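Local coordinates for protein acidocalcisomal pyrophosphatase (Trypanosoma cruzi, PDB 5CUV) that probably hydrolyses inorganic pyrophosphate to phosphate as a magnesium-dependent enzyme of the PPase family, at residues T72-M75 and E76-M80; D114-K117 and Q118-S121. All coordinates share one frame; numbering follows the deposited sequence.

Both contacts are local. Each joins residues three to four apart within or at the start of one helix of the N-terminal part of the chain, away from the magnesium and malate sites. Contact 1 is the capped first turns of helix 73-87, and contact 2 lies in helix 113-123. Their centres are about 24 Å apart. Each has two buried residues among its touching ones, M75 and V79 in contact 1, V116 and M119 in contact 2. Contact 2 has more exposed residues. A threonine cap and a glutamate running back along the helix start mark contact 1. Contact 2 has a valine-lysine pair instead. Both helices send side chains to helix 132-141, and contact 1 also meets a second subunit.

Contact 1. Residues T72-M75 and E76-M80; sequences TLSM and EKRVM
E76 turns its CG away from its own carbonyl carbon, beside the backbone N (chi1 -67°), and the chain runs on extended to CD. This course carries it back along the helix start toward T72 and L73. CG packs on the carbonyl oxygen of T72, with E76 CG 3.4 Å from T72 O. The carboxylate reaches the leucine, and E76 OE1 lies 4.0 Å from L73 CD1. The two side chains cross at about a right angle. L73 CG stands opposite its backbone N (chi1 -177°), which helps to place CD1 near the carboxylate.

T72 is the N-cap of helix 73-87. Its OG1 accepts from the backbone of M75, with M75 N to T72 OG1 at 2.8 Å. This bond occupies an amide N-H of the first turn, which has no preceding helical carbonyl to use. The regular helix bonds start at once: E76 N donates to T72 O at 3.1 Å, and K77 N to L73 O at 3.0 Å. R78 N donates to S74 O in the same way. The bond from V79 N to M75 O is more bent, at 137° through the hydrogen. The R78 guanidinium has S74 O at its edge, near its plane, but R78 NH1 is a loose 3.9 Å from S74 O.

The helix meets several elements. L73, K77 and M80 lie on W136 of helix 132-141. M75 and R78 meet L50 and the start of helix 51-56. E76 packs on N255 of the second subunit, and V79 and M80 on G256 of that subunit, in the turn between strands 249-254 and 257-258.

Contact 2. Residues D114-K117 and Q118-S121; sequences DDVK and QMKS
V116 and K120 lie side by side one helical turn apart and point the same way. The end of the lysine reaches the valine: K120 CE and K120 NZ each come to 3.9 Å from V116 CG1. K120 CG sits beside its backbone N (chi1 -66°), and the chain then runs extended, which brings its end level with V116. M119 adds a looser apolar touch, with its CE 4.4 Å from V116 CG1.

The backbone sets this spacing. Q118 N donates to D114 O, and M119 N donates to D115 O. K120 N donates to V116 O at 3.2 Å. The bond from S121 N to K117 O is the straightest, at 174° through the hydrogen. Further out, N112 OD1 accepts from the D115 amide. V116, M119 and K120 lean on helix 97-106, where K120 touches E97, while Q118 and M119 meet W138 of helix 132-141.

This part of the helix is amphipathic. V116 and M119 are buried against neighbouring helices, while D114, K117, Q118, K120 and S121 are exposed. K120 brings CE and NZ up to a valine methyl, so a charged chain borders the apolar face.

Contact 1. Residues T72-M75 and E76-M80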
# COMPACT_ATOMS: atom_id res chain seq x y z
N THR A 72 -29.35 -38.07 7.48
CA THR A 72 -29.51 -39.47 7.84
C THR A 72 -29.59 -40.25 6.53
O THR A 72 -29.53 -39.67 5.45
CB THR A 72 -30.84 -39.72 8.60
OG1 THR A 72 -31.94 -39.36 7.75
CG2 THR A 72 -30.89 -38.85 9.88
N LEU A 73 -29.72 -41.57 6.61
CA LEU A 73 -29.84 -42.37 5.41
C LEU A 73 -31.27 -42.09 4.94
O LEU A 73 -31.55 -42.04 3.75
CB LEU A 73 -29.65 -43.84 5.74
CG LEU A 73 -29.69 -44.76 4.52
CD1 LEU A 73 -28.64 -44.35 3.49
CD2 LEU A 73 -29.46 -46.17 4.99
N SER A 74 -32.17 -41.90 5.89
CA SER A 74 -33.55 -41.61 5.53
C SER A 74 -33.57 -40.34 4.69
O SER A 74 -34.25 -40.30 3.66
CB SER A 74 -34.39 -41.39 6.79
OG SER A 74 -35.38 -40.38 6.60
N MSE A 75 -32.82 -39.32 5.12
CA MSE A 75 -32.80 -38.06 4.39
C MSE A 75 -32.12 -38.18 2.99
O MSE A 75 -32.59 -37.59 2.00
CB MSE A 75 -32.09 -37.00 5.24
CG MSE A 75 -32.85 -36.62 6.50
SE MSE A 75 -31.94 -35.36 7.62
CE MSE A 75 -32.15 -33.78 6.50
N GLU A 76 -31.04 -38.94 2.89
CA GLU A 76 -30.42 -39.09 1.57
C GLU A 76 -31.40 -39.78 0.59
O GLU A 76 -31.51 -39.39 -0.57
CB GLU A 76 -29.11 -39.85 1.73
CG GLU A 76 -28.07 -39.03 2.50
CD GLU A 76 -26.74 -39.79 2.70
OE1 GLU A 76 -26.76 -40.83 3.40
OE2 GLU A 76 -25.69 -39.34 2.15
N LYS A 77 -32.14 -40.77 1.08
CA LYS A 77 -33.13 -41.49 0.29
C LYS A 77 -34.10 -40.55 -0.36
O LYS A 77 -34.34 -40.59 -1.57
CB LYS A 77 -33.92 -42.43 1.18
CG LYS A 77 -34.98 -43.28 0.49
CD LYS A 77 -34.87 -44.70 1.05
CE LYS A 77 -35.96 -45.66 0.57
NZ LYS A 77 -37.30 -45.33 1.11
N ARG A 78 -34.70 -39.69 0.45
CA ARG A 78 -35.69 -38.80 -0.09
C ARG A 78 -35.08 -37.86 -1.13
O ARG A 78 -35.77 -37.34 -2.02
CB ARG A 78 -36.40 -38.03 1.03
CG ARG A 78 -37.69 -37.40 0.55
CD ARG A 78 -38.41 -36.55 1.63
NE ARG A 78 -39.34 -37.29 2.51
CZ ARG A 78 -38.97 -38.13 3.48
NH1 ARG A 78 -37.68 -38.40 3.72
NH2 ARG A 78 -39.92 -38.69 4.24
N VAL A 79 -33.77 -37.65 -1.04
CA VAL A 79 -33.10 -36.79 -2.01
C VAL A 79 -32.81 -37.53 -3.31
O VAL A 79 -33.08 -37.03 -4.39
CB VAL A 79 -31.80 -36.26 -1.46
CG1 VAL A 79 -31.06 -35.49 -2.55
CG2 VAL A 79 -32.08 -35.38 -0.26
N MSE A 80 -32.24 -38.71 -3.17
CA MSE A 80 -31.89 -39.55 -4.29
C MSE A 80 -33.18 -39.91 -5.04
O MSE A 80 -33.20 -40.01 -6.25
CB MSE A 80 -31.18 -40.82 -3.81
CG MSE A 80 -29.82 -40.56 -3.18
SE MSE A 80 -28.55 -39.71 -4.33
CE MSE A 80 -28.32 -41.17 -5.61

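Contact 2. Residues D114-K117 and Q118-S121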
# COMPACT_ATOMS: atom_id res chain seq x y z
N ASP A 114 -17.34 -53.66 -16.27
CA ASP A 114 -17.56 -54.69 -15.24
C ASP A 114 -18.67 -54.29 -14.27
O ASP A 114 -19.62 -55.03 -14.07
CB ASP A 114 -16.27 -54.91 -14.44
CG ASP A 114 -15.00 -54.74 -15.28
OD1 ASP A 114 -15.01 -55.14 -16.48
OD2 ASP A 114 -13.99 -54.19 -14.75
N ASP A 115 -18.53 -53.13 -13.64
CA ASP A 115 -19.51 -52.65 -12.67
C ASP A 115 -20.95 -52.65 -13.15
O ASP A 115 -21.85 -53.00 -12.38
CB ASP A 115 -19.18 -51.24 -12.23
CG ASP A 115 -18.06 -51.20 -11.25
OD1 ASP A 115 -18.10 -52.01 -10.28
OD2 ASP A 115 -17.14 -50.36 -11.44
N VAL A 116 -21.17 -52.25 -14.39
CA VAL A 116 -22.53 -52.22 -14.92
C VAL A 116 -23.11 -53.63 -14.89
O VAL A 116 -24.27 -53.83 -14.52
CB VAL A 116 -22.58 -51.68 -16.35
CG1 VAL A 116 -23.89 -52.07 -17.03
CG2 VAL A 116 -22.44 -50.17 -16.32
N LYS A 117 -22.29 -54.60 -15.27
CA LYS A 117 -22.73 -55.97 -15.26
C LYS A 117 -23.16 -56.31 -13.83
O LYS A 117 -24.29 -56.73 -13.61
CB LYS A 117 -21.61 -56.88 -15.76
CG LYS A 117 -21.07 -56.45 -17.16
CD LYS A 117 -20.07 -57.46 -17.80
CE LYS A 117 -18.62 -56.88 -17.95
NZ LYS A 117 -17.60 -57.75 -18.70
N GLN A 118 -22.27 -56.08 -12.86
CA GLN A 118 -22.57 -56.37 -11.46
C GLN A 118 -23.86 -55.75 -10.96
O GLN A 118 -24.54 -56.35 -10.15
CB GLN A 118 -21.42 -55.92 -10.55
CG GLN A 118 -21.15 -56.87 -9.36
CD GLN A 118 -21.38 -56.27 -7.95
OE1 GLN A 118 -20.96 -56.85 -6.93
NE2 GLN A 118 -22.05 -55.11 -7.88
N MSE A 119 -24.24 -54.60 -11.36
CA MSE A 119 -25.50 -54.07 -11.06
C MSE A 119 -26.68 -54.71 -11.63
O MSE A 119 -27.64 -54.84 -11.05
CB MSE A 119 -25.40 -52.76 -11.72
CG MSE A 119 -26.43 -51.67 -11.50
SE MSE A 119 -27.66 -51.49 -12.90
CE MSE A 119 -27.01 -50.55 -14.33
N LYS A 120 -26.63 -55.07 -12.84
CA LYS A 120 -27.73 -55.79 -13.47
C LYS A 120 -27.93 -57.11 -12.73
O LYS A 120 -29.04 -57.44 -12.31
CB LYS A 120 -27.45 -56.08 -14.96
CG LYS A 120 -27.39 -54.84 -15.82
CD LYS A 120 -27.17 -55.18 -17.25
CE LYS A 120 -27.22 -53.90 -18.08
NZ LYS A 120 -26.41 -53.95 -19.36
N SER A 121 -26.85 -57.86 -12.56
CA SER A 121 -26.90 -59.14 -11.86
C SER A 121 -27.60 -58.97 -10.49
O SER A 121 -28.47 -59.75 -10.13
CB SER A 121 -25.50 -59.65 -11.68
OG SER A 121 -25.54 -60.92 -11.11